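Local coordinates for 4-oxalocrotonate tautomerase family enzyme (Burkholderia sp. RPE67, PDB 6VVM), which belongs to the tautomerase superfamily, carrying two tandem beta-alpha-beta tautomerase units in one chain that assembles as a trimer, at residues 17-20 against 21-25; 87-91 against 92-96; 43-47 against 48-52. All blocks are in the same frame, centred on the assembly; numbering follows the deposited sequence.

Interactions 1 and 2 lie on the two long helices of the chain, 13-31 and 74-92, which pack against each other with contact centres about 12 Å apart. Leu23 CD2 of interaction 1 comes within 3.5 Å of Ser88 OG of interaction 2, and Leu19 N within 3.7 Å of Val91 CG1, so both belong to one helix-helix interface. Interaction 3 begins in the last residues of strand 39-45, which comes next in the chain after helix 13-31; its centre lies about 22 Å from interaction 1 and about 17 Å from interaction 2, with nearest atoms about 8 Å away in each case. Interactions 1 and 3 also both reach neighbouring subunits of the trimer.

Interaction 1: residues 17-20 against 21-25; sequences ASLI and DGLTR
Leu19 and Leu23, one helical turn apart, meet on the buried side of helix 13-31, the crossover helix of a beta-alpha-beta unit between strands 2-8 and 39-45. The usual i to i+4 backbone bonds run through it, with Leu23 N reaching Leu19 O at 2.9 Å. Leu19 extends CG away from its own N (chi1 178°), and Leu23 CD1 lies 3.7 Å from Leu19 CG, the two branched chains slanting across one another. Branched leucines suit this side because Leu42 of strand 39-45 packs on Leu19, and Leu3 and Val5 of strand 2-8 on Leu23. Thr24, likewise buried, has its hydroxyl satisfied within the helix: OG1 donates to Ile20 O, which also accepts from Thr24 N, the two donors coming from opposite faces of the carbonyl plane.

The solvent side is polar and looser. There Asp21 bridges to Ser18 through one water, which donates to Asp21 OD2 at 3.0 Å and lies 2.7 Å from Ser18 OG. The aspartate's other oxygen forms a salt bridge along the helix: Arg25 NE meets the syn side of Asp21 OD1 at 2.9 Å, 31° out of the carboxylate plane.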
loop_
_atom_site.group_PDB
_atom_site.type_symbol
_atom_site.label_atom_id
_atom_site.label_comp_id
_atom_site.label_asym_id
_atom_site.label_seq_id
_atom_site.Cartn_x
_atom_site.Cartn_y
_atom_site.Cartn_z
ATOM N N ALA A 17 -19.045 -6.459 5.553
ATOM C CA ALA A 17 -19.757 -6.802 4.324
ATOM C C ALA A 17 -20.575 -5.620 3.796
ATOM O O ALA A 17 -20.634 -5.392 2.583
ATOM C CB ALA A 17 -20.655 -8.020 4.568
ATOM N N SER A 18 -21.195 -4.840 4.687
ATOM C CA SER A 18 -21.950 -3.676 4.219
ATOM C C SER A 18 -21.013 -2.573 3.736
ATOM O O SER A 18 -21.355 -1.809 2.829
ATOM C CB SER A 18 -22.876 -3.165 5.326
ATOM O OG SER A 18 -23.419 -1.901 4.991
ATOM N N LEU A 19 -19.805 -2.507 4.287
ATOM C CA LEU A 19 -18.835 -1.545 3.776
ATOM C C LEU A 19 -18.347 -1.934 2.388
ATOM O O LEU A 19 -18.194 -1.066 1.520
ATOM C CB LEU A 19 -17.656 -1.439 4.738
ATOM C CG LEU A 19 -16.544 -0.489 4.276
ATOM C CD1 LEU A 19 -17.033 0.945 4.291
ATOM C CD2 LEU A 19 -15.288 -0.641 5.160
ATOM N N ILE A 20 -18.066 -3.228 2.171
ATOM C CA ILE A 20 -17.632 -3.692 0.859
ATOM C C ILE A 20 -18.731 -3.433 -0.159
ATOM O O ILE A 20 -18.475 -2.987 -1.281
ATOM C CB ILE A 20 -17.235 -5.183 0.909
ATOM C CG1 ILE A 20 -15.807 -5.356 1.479
ATOM C CG2 ILE A 20 -17.356 -5.816 -0.489
ATOM C CD1 ILE A 20 -15.567 -6.689 2.175
ATOM N N ASP A 21 -19.979 -3.659 0.246
ATOM C CA ASP A 21 -21.122 -3.405 -0.632
ATOM C C ASP A 21 -21.218 -1.927 -0.997
ATOM O O ASP A 21 -21.330 -1.568 -2.174
ATOM C CB ASP A 21 -22.402 -3.891 0.056
ATOM C CG ASP A 21 -23.674 -3.469 -0.679
ATOM O OD1 ASP A 21 -23.737 -3.634 -1.920
ATOM O OD2 ASP A 21 -24.618 -2.997 -0.002
ATOM N N GLY A 22 -21.138 -1.052 0.000
ATOM C CA GLY A 22 -21.342 0.362 -0.264
ATOM C C GLY A 22 -20.208 0.982 -1.057
ATOM O O GLY A 22 -20.440 1.802 -1.944
ATOM N N LEU A 23 -18.960 0.609 -0.737
ATOM C CA LEU A 23 -17.816 1.154 -1.466
ATOM C C LEU A 23 -17.818 0.713 -2.924
ATOM O O LEU A 23 -17.317 1.429 -3.800
ATOM C CB LEU A 23 -16.512 0.732 -0.777
ATOM C CG LEU A 23 -16.299 1.329 0.621
ATOM C CD1 LEU A 23 -15.014 0.756 1.188
ATOM C CD2 LEU A 23 -16.181 2.833 0.554
ATOM N N THR A 24 -18.338 -0.477 -3.200
ATOM C CA THR A 24 -18.439 -0.912 -4.587
ATOM C C THR A 24 -19.489 -0.088 -5.324
ATOM O O THR A 24 -19.235 0.421 -6.419
ATOM C CB THR A 24 -18.742 -2.415 -4.639
ATOM O OG1 THR A 24 -17.661 -3.126 -4.011
ATOM C CG2 THR A 24 -18.876 -2.912 -6.089
ATOM N N ARG A 25 -20.670 0.086 -4.722
ATOM C CA ARG A 25 -21.678 0.955 -5.324
ATOM C C ARG A 25 -21.148 2.371 -5.472
ATOM O O ARG A 25 -21.464 3.063 -6.446
ATOM C CB ARG A 25 -22.947 0.964 -4.477
ATOM C CG ARG A 25 -23.591 -0.380 -4.309
ATOM C CD ARG A 25 -24.768 -0.288 -3.324
ATOM N NE ARG A 25 -25.346 -1.607 -3.122
ATOM C CZ ARG A 25 -26.299 -2.124 -3.891
ATOM N NH1 ARG A 25 -26.805 -1.421 -4.898
ATOM N NH2 ARG A 25 -26.761 -3.338 -3.636
HETATM O O HOH W 1 -25.071 -2.653 2.946
#

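Interaction 2: residues 87-91 against 92-96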
loop_
_atom_site.group_PDB
_atom_site.type_symbol
_atom_site.label_atom_id
_atom_site.label_comp_id
_atom_site.label_asym_id
_atom_site.label_seq_id
_atom_site.Cartn_x
_atom_site.Cartn_y
_atom_site.Cartn_z
ATOM N N THR A 87 -19.616 7.159 2.002
ATOM C CA THR A 87 -19.930 5.753 2.263
ATOM C C THR A 87 -19.184 5.248 3.492
ATOM O O THR A 87 -19.767 4.607 4.377
ATOM C CB THR A 87 -19.566 4.886 1.053
ATOM O OG1 THR A 87 -20.432 5.178 -0.058
ATOM C CG2 THR A 87 -19.701 3.411 1.416
ATOM N N SER A 88 -17.877 5.494 3.540
ATOM C CA SER A 88 -17.088 5.028 4.673
ATOM C C SER A 88 -17.599 5.631 5.975
ATOM O O SER A 88 -17.776 4.918 6.969
ATOM C CB SER A 88 -15.615 5.375 4.453
ATOM O OG SER A 88 -15.119 4.668 3.332
ATOM N N ALA A 89 -17.878 6.938 5.977
ATOM C CA ALA A 89 -18.307 7.588 7.210
ATOM C C ALA A 89 -19.671 7.084 7.651
ATOM O O ALA A 89 -19.907 6.893 8.848
ATOM C CB ALA A 89 -18.328 9.106 7.028
ATOM N N SER A 90 -20.581 6.848 6.701
ATOM C CA SER A 90 -21.918 6.425 7.093
ATOM C C SER A 90 -21.920 4.974 7.565
ATOM O O SER A 90 -22.543 4.658 8.585
ATOM C CB SER A 90 -22.905 6.648 5.939
ATOM O OG SER A 90 -23.028 5.494 5.141
ATOM N N VAL A 91 -21.186 4.090 6.880
ATOM C CA VAL A 91 -21.192 2.677 7.258
ATOM C C VAL A 91 -20.431 2.469 8.564
ATOM O O VAL A 91 -20.898 1.775 9.475
ATOM C CB VAL A 91 -20.613 1.807 6.128
ATOM C CG1 VAL A 91 -20.528 0.351 6.568
ATOM C CG2 VAL A 91 -21.465 1.927 4.855
ATOM N N LEU A 92 -19.248 3.062 8.673
ATOM C CA LEU A 92 -18.472 2.919 9.895
ATOM C C LEU A 92 -18.985 3.811 11.020
ATOM O O LEU A 92 -18.486 3.706 12.144
ATOM C CB LEU A 92 -16.999 3.231 9.631
ATOM C CG LEU A 92 -16.260 2.329 8.651
ATOM C CD1 LEU A 92 -14.816 2.791 8.522
ATOM C CD2 LEU A 92 -16.339 0.889 9.119
ATOM N N ASP A 93 -19.956 4.682 10.739
ATOM C CA ASP A 93 -20.600 5.516 11.757
ATOM C C ASP A 93 -19.616 6.483 12.407
ATOM O O ASP A 93 -19.525 6.581 13.633
ATOM C CB ASP A 93 -21.293 4.660 12.814
ATOM C CG ASP A 93 -22.362 5.427 13.554
ATOM O OD1 ASP A 93 -22.906 6.381 12.961
ATOM O OD2 ASP A 93 -22.640 5.091 14.722
ATOM N N VAL A 94 -18.862 7.200 11.571
ATOM C CA VAL A 94 -17.907 8.200 12.030
ATOM C C VAL A 94 -18.102 9.465 11.209
ATOM O O VAL A 94 -18.788 9.475 10.188
ATOM C CB VAL A 94 -16.440 7.729 11.921
ATOM C CG1 VAL A 94 -16.170 6.565 12.867
ATOM C CG2 VAL A 94 -16.116 7.362 10.482
ATOM N N SER A 95 -17.452 10.538 11.656
ATOM C CA SER A 95 -17.598 11.821 10.986
ATOM C C SER A 95 -16.999 11.767 9.589
ATOM O O SER A 95 -15.962 11.135 9.362
ATOM C CB SER A 95 -16.918 12.926 11.798
ATOM O OG SER A 95 -15.552 13.011 11.441
ATOM N N LEU A 96 -17.676 12.421 8.645
ATOM C CA LEU A 96 -17.098 12.616 7.320
ATOM C C LEU A 96 -15.749 13.316 7.410
ATOM O O LEU A 96 -14.834 13.014 6.634
ATOM C CB LEU A 96 -18.056 13.423 6.442
ATOM C CG LEU A 96 -17.673 13.653 4.971
ATOM C CD1 LEU A 96 -17.630 12.355 4.152
ATOM C CD2 LEU A 96 -18.624 14.654 4.321
HETATM O O HOH W 2 -23.521 6.845 10.093
#
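Ala89 and Val94 are brought together by backbone torsions: Asp93 is the first residue to leave helical torsions, swinging to positive phi (63°), and Val94 then extends, turning the chain back over the last helical turn. The result is a Schellman motif with Asp93 as its C-prime residue, closing helix 74-92 before strand 100-106. Its defining bond joins Val94 N to Ala89 O at 2.9 Å, the donor in the carbonyl plane on a lone pair; the companion from Asp93 N to Ser90 O is long and weak at 3.4 Å. Just before it, Leu92 N still makes an ordinary i to i+4 bond to Ser88 O.

Ala89 suits the fold-back because its methyl is small enough for the returning chain to pass close by, with Leu96 CA 3.7 Å from Ala89 CB. Val94 CG2 comes over Ala89 CA at 3.9 Å, giving the turn an apolar flank, and Val94 also rests on Pro62. Leu92, a buried side chain, packs on His11 and Pro62. Ser88 OG is held by Leu84 O, which lets a small polar residue sit in the buried helix interface.

Asp93 is a polar residue at an exposed helix end; a water lies 2.8 Å from Ser90 O and 3.0 Å from Asp93 OD1.

Interaction 3: residues 43-47 against 48-52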
loop_
_atom_site.group_PDB
_atom_site.type_symbol
_atom_site.label_atom_id
_atom_site.label_comp_id
_atom_site.label_asym_id
_atom_site.label_seq_id
_atom_site.Cartn_x
_atom_site.Cartn_y
_atom_site.Cartn_z
ATOM N N THR A 43 -8.009 -3.470 5.752
ATOM C CA THR A 43 -6.813 -3.700 6.567
ATOM C C THR A 43 -7.118 -3.210 7.978
ATOM O O THR A 43 -7.040 -2.011 8.267
ATOM C CB THR A 43 -5.600 -3.005 5.952
ATOM O OG1 THR A 43 -5.313 -3.602 4.678
ATOM C CG2 THR A 43 -4.356 -3.168 6.861
ATOM N N GLU A 44 -7.522 -4.143 8.839
ATOM C CA GLU A 44 -7.841 -3.837 10.225
ATOM C C GLU A 44 -6.557 -3.644 11.023
ATOM O O GLU A 44 -5.632 -4.446 10.912
ATOM C CB GLU A 44 -8.632 -4.984 10.855
ATOM C CG GLU A 44 -10.114 -4.953 10.665
ATOM C CD GLU A 44 -10.806 -6.013 11.511
ATOM O OE1 GLU A 44 -10.103 -6.821 12.167
ATOM O OE2 GLU A 44 -12.046 -6.030 11.523
ATOM N N LEU A 45 -6.509 -2.590 11.842
ATOM C CA LEU A 45 -5.328 -2.336 12.657
ATOM C C LEU A 45 -5.684 -2.191 14.130
ATOM O O LEU A 45 -6.678 -1.539 14.479
ATOM C CB LEU A 45 -4.599 -1.062 12.196
ATOM C CG LEU A 45 -4.066 -1.058 10.766
ATOM C CD1 LEU A 45 -3.224 0.195 10.520
ATOM C CD2 LEU A 45 -3.253 -2.317 10.495
ATOM N N PRO A 46 -4.883 -2.770 15.019
ATOM C CA PRO A 46 -5.035 -2.474 16.447
ATOM C C PRO A 46 -4.700 -1.015 16.737
ATOM O O PRO A 46 -3.958 -0.359 16.003
ATOM C CB PRO A 46 -4.039 -3.425 17.118
ATOM C CG PRO A 46 -2.999 -3.706 16.052
ATOM C CD PRO A 46 -3.755 -3.682 14.741
ATOM N N VAL A 47 -5.265 -0.502 17.835
ATOM C CA VAL A 47 -5.059 0.907 18.175
ATOM C C VAL A 47 -3.574 1.213 18.348
ATOM O O VAL A 47 -3.111 2.304 17.987
ATOM C CB VAL A 47 -5.884 1.277 19.429
ATOM C CG1 VAL A 47 -5.435 2.616 20.014
ATOM C CG2 VAL A 47 -7.349 1.361 19.069
ATOM N N SER A 48 -2.803 0.247 18.854
ATOM C CA SER A 48 -1.360 0.404 19.020
ATOM C C SER A 48 -0.651 0.761 17.719
ATOM O O SER A 48 0.431 1.360 17.759
ATOM C CB SER A 48 -0.769 -0.887 19.584
ATOM O OG SER A 48 -0.913 -1.971 18.672
ATOM N N ASN A 49 -1.244 0.420 16.572
ATOM C CA ASN A 49 -0.635 0.605 15.264
ATOM C C ASN A 49 -1.130 1.847 14.532
ATOM O O ASN A 49 -0.724 2.067 13.388
ATOM C CB ASN A 49 -0.897 -0.637 14.390
ATOM C CG ASN A 49 -0.131 -1.874 14.864
ATOM O OD1 ASN A 49 0.089 -2.069 16.058
ATOM N ND2 ASN A 49 0.272 -2.727 13.910
ATOM N N ILE A 50 -1.982 2.667 15.154
ATOM C CA ILE A 50 -2.665 3.766 14.477
ATOM C C ILE A 50 -2.279 5.080 15.134
ATOM O O ILE A 50 -2.568 5.287 16.319
ATOM C CB ILE A 50 -4.192 3.603 14.529
ATOM C CG1 ILE A 50 -4.614 2.162 14.262
ATOM C CG2 ILE A 50 -4.840 4.549 13.560
ATOM C CD1 ILE A 50 -6.084 1.901 14.618
ATOM N N GLY A 51 -1.723 6.002 14.350
ATOM C CA GLY A 51 -1.311 7.286 14.897
ATOM C C GLY A 51 -2.011 8.500 14.315
ATOM O O GLY A 51 -2.148 8.629 13.095
ATOM N N LEU A 52 -2.459 9.401 15.192
ATOM C CA LEU A 52 -3.063 10.673 14.810
ATOM C C LEU A 52 -2.422 11.769 15.648
ATOM O O LEU A 52 -2.458 11.710 16.883
ATOM C CB LEU A 52 -4.578 10.663 15.018
ATOM C CG LEU A 52 -5.308 12.005 14.912
ATOM C CD1 LEU A 52 -4.920 12.741 13.647
ATOM C CD2 LEU A 52 -6.838 11.835 14.982
#
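Beyond strand 39-45 the backbone turns through a short 3-10 segment into strand 50-52: Asn49 N bonds to Pro46 O at 2.9 Å and Ile50 N to Val47 O at 3.1 Å, two successive i to i+3 bonds whose donors stand well above the planes of their carbonyls, by 51° and 59°. Such tight coiling brings side chains three to five positions apart into contact.

Pro46 suits the start of the turn, since its ring restricts phi and supplies a compact apolar surface. The ring lies across the amide of Asn49, with Pro46 CG 3.5 Å from Asn49 OD1 and 3.6 Å from Asn49 CG. Asn49 swings its amide back over the proline because CG stands opposite its own carbonyl carbon (chi1 -70°). Next to it, Ser48 points its hydroxyl between its own N and carbonyl carbon, from where OG donates to Asn49 OD1 at 2.8 Å, a little off the amide plane.

This bond is one of several that fix the amide's rotation. Lys77 NZ of the third subunit bonds to the same OD1, while Asn49 ND2 gives its hydrogens to Ile103 O and Asp105 OD2 of that subunit, so this buried amide is used at both ends. Nearby, Leu45 and Ile50 form the apolar side of the turn: Leu45 CB is 3.8 Å from Ile50 CG1, and the isoleucine's CG1 also comes within 3.1 Å of Pro46 O. Leu45 further packs on Tyr6 and on Ile103 of the third subunit.

Past the turn, Gly51 and Leu52 pair antiparallel with a strand of the third subunit. The whole is a 3-10 turn leading from a core strand into the short beta hairpin 50-56, which carries the sheet across the subunit interface of this trimeric tautomerase fold.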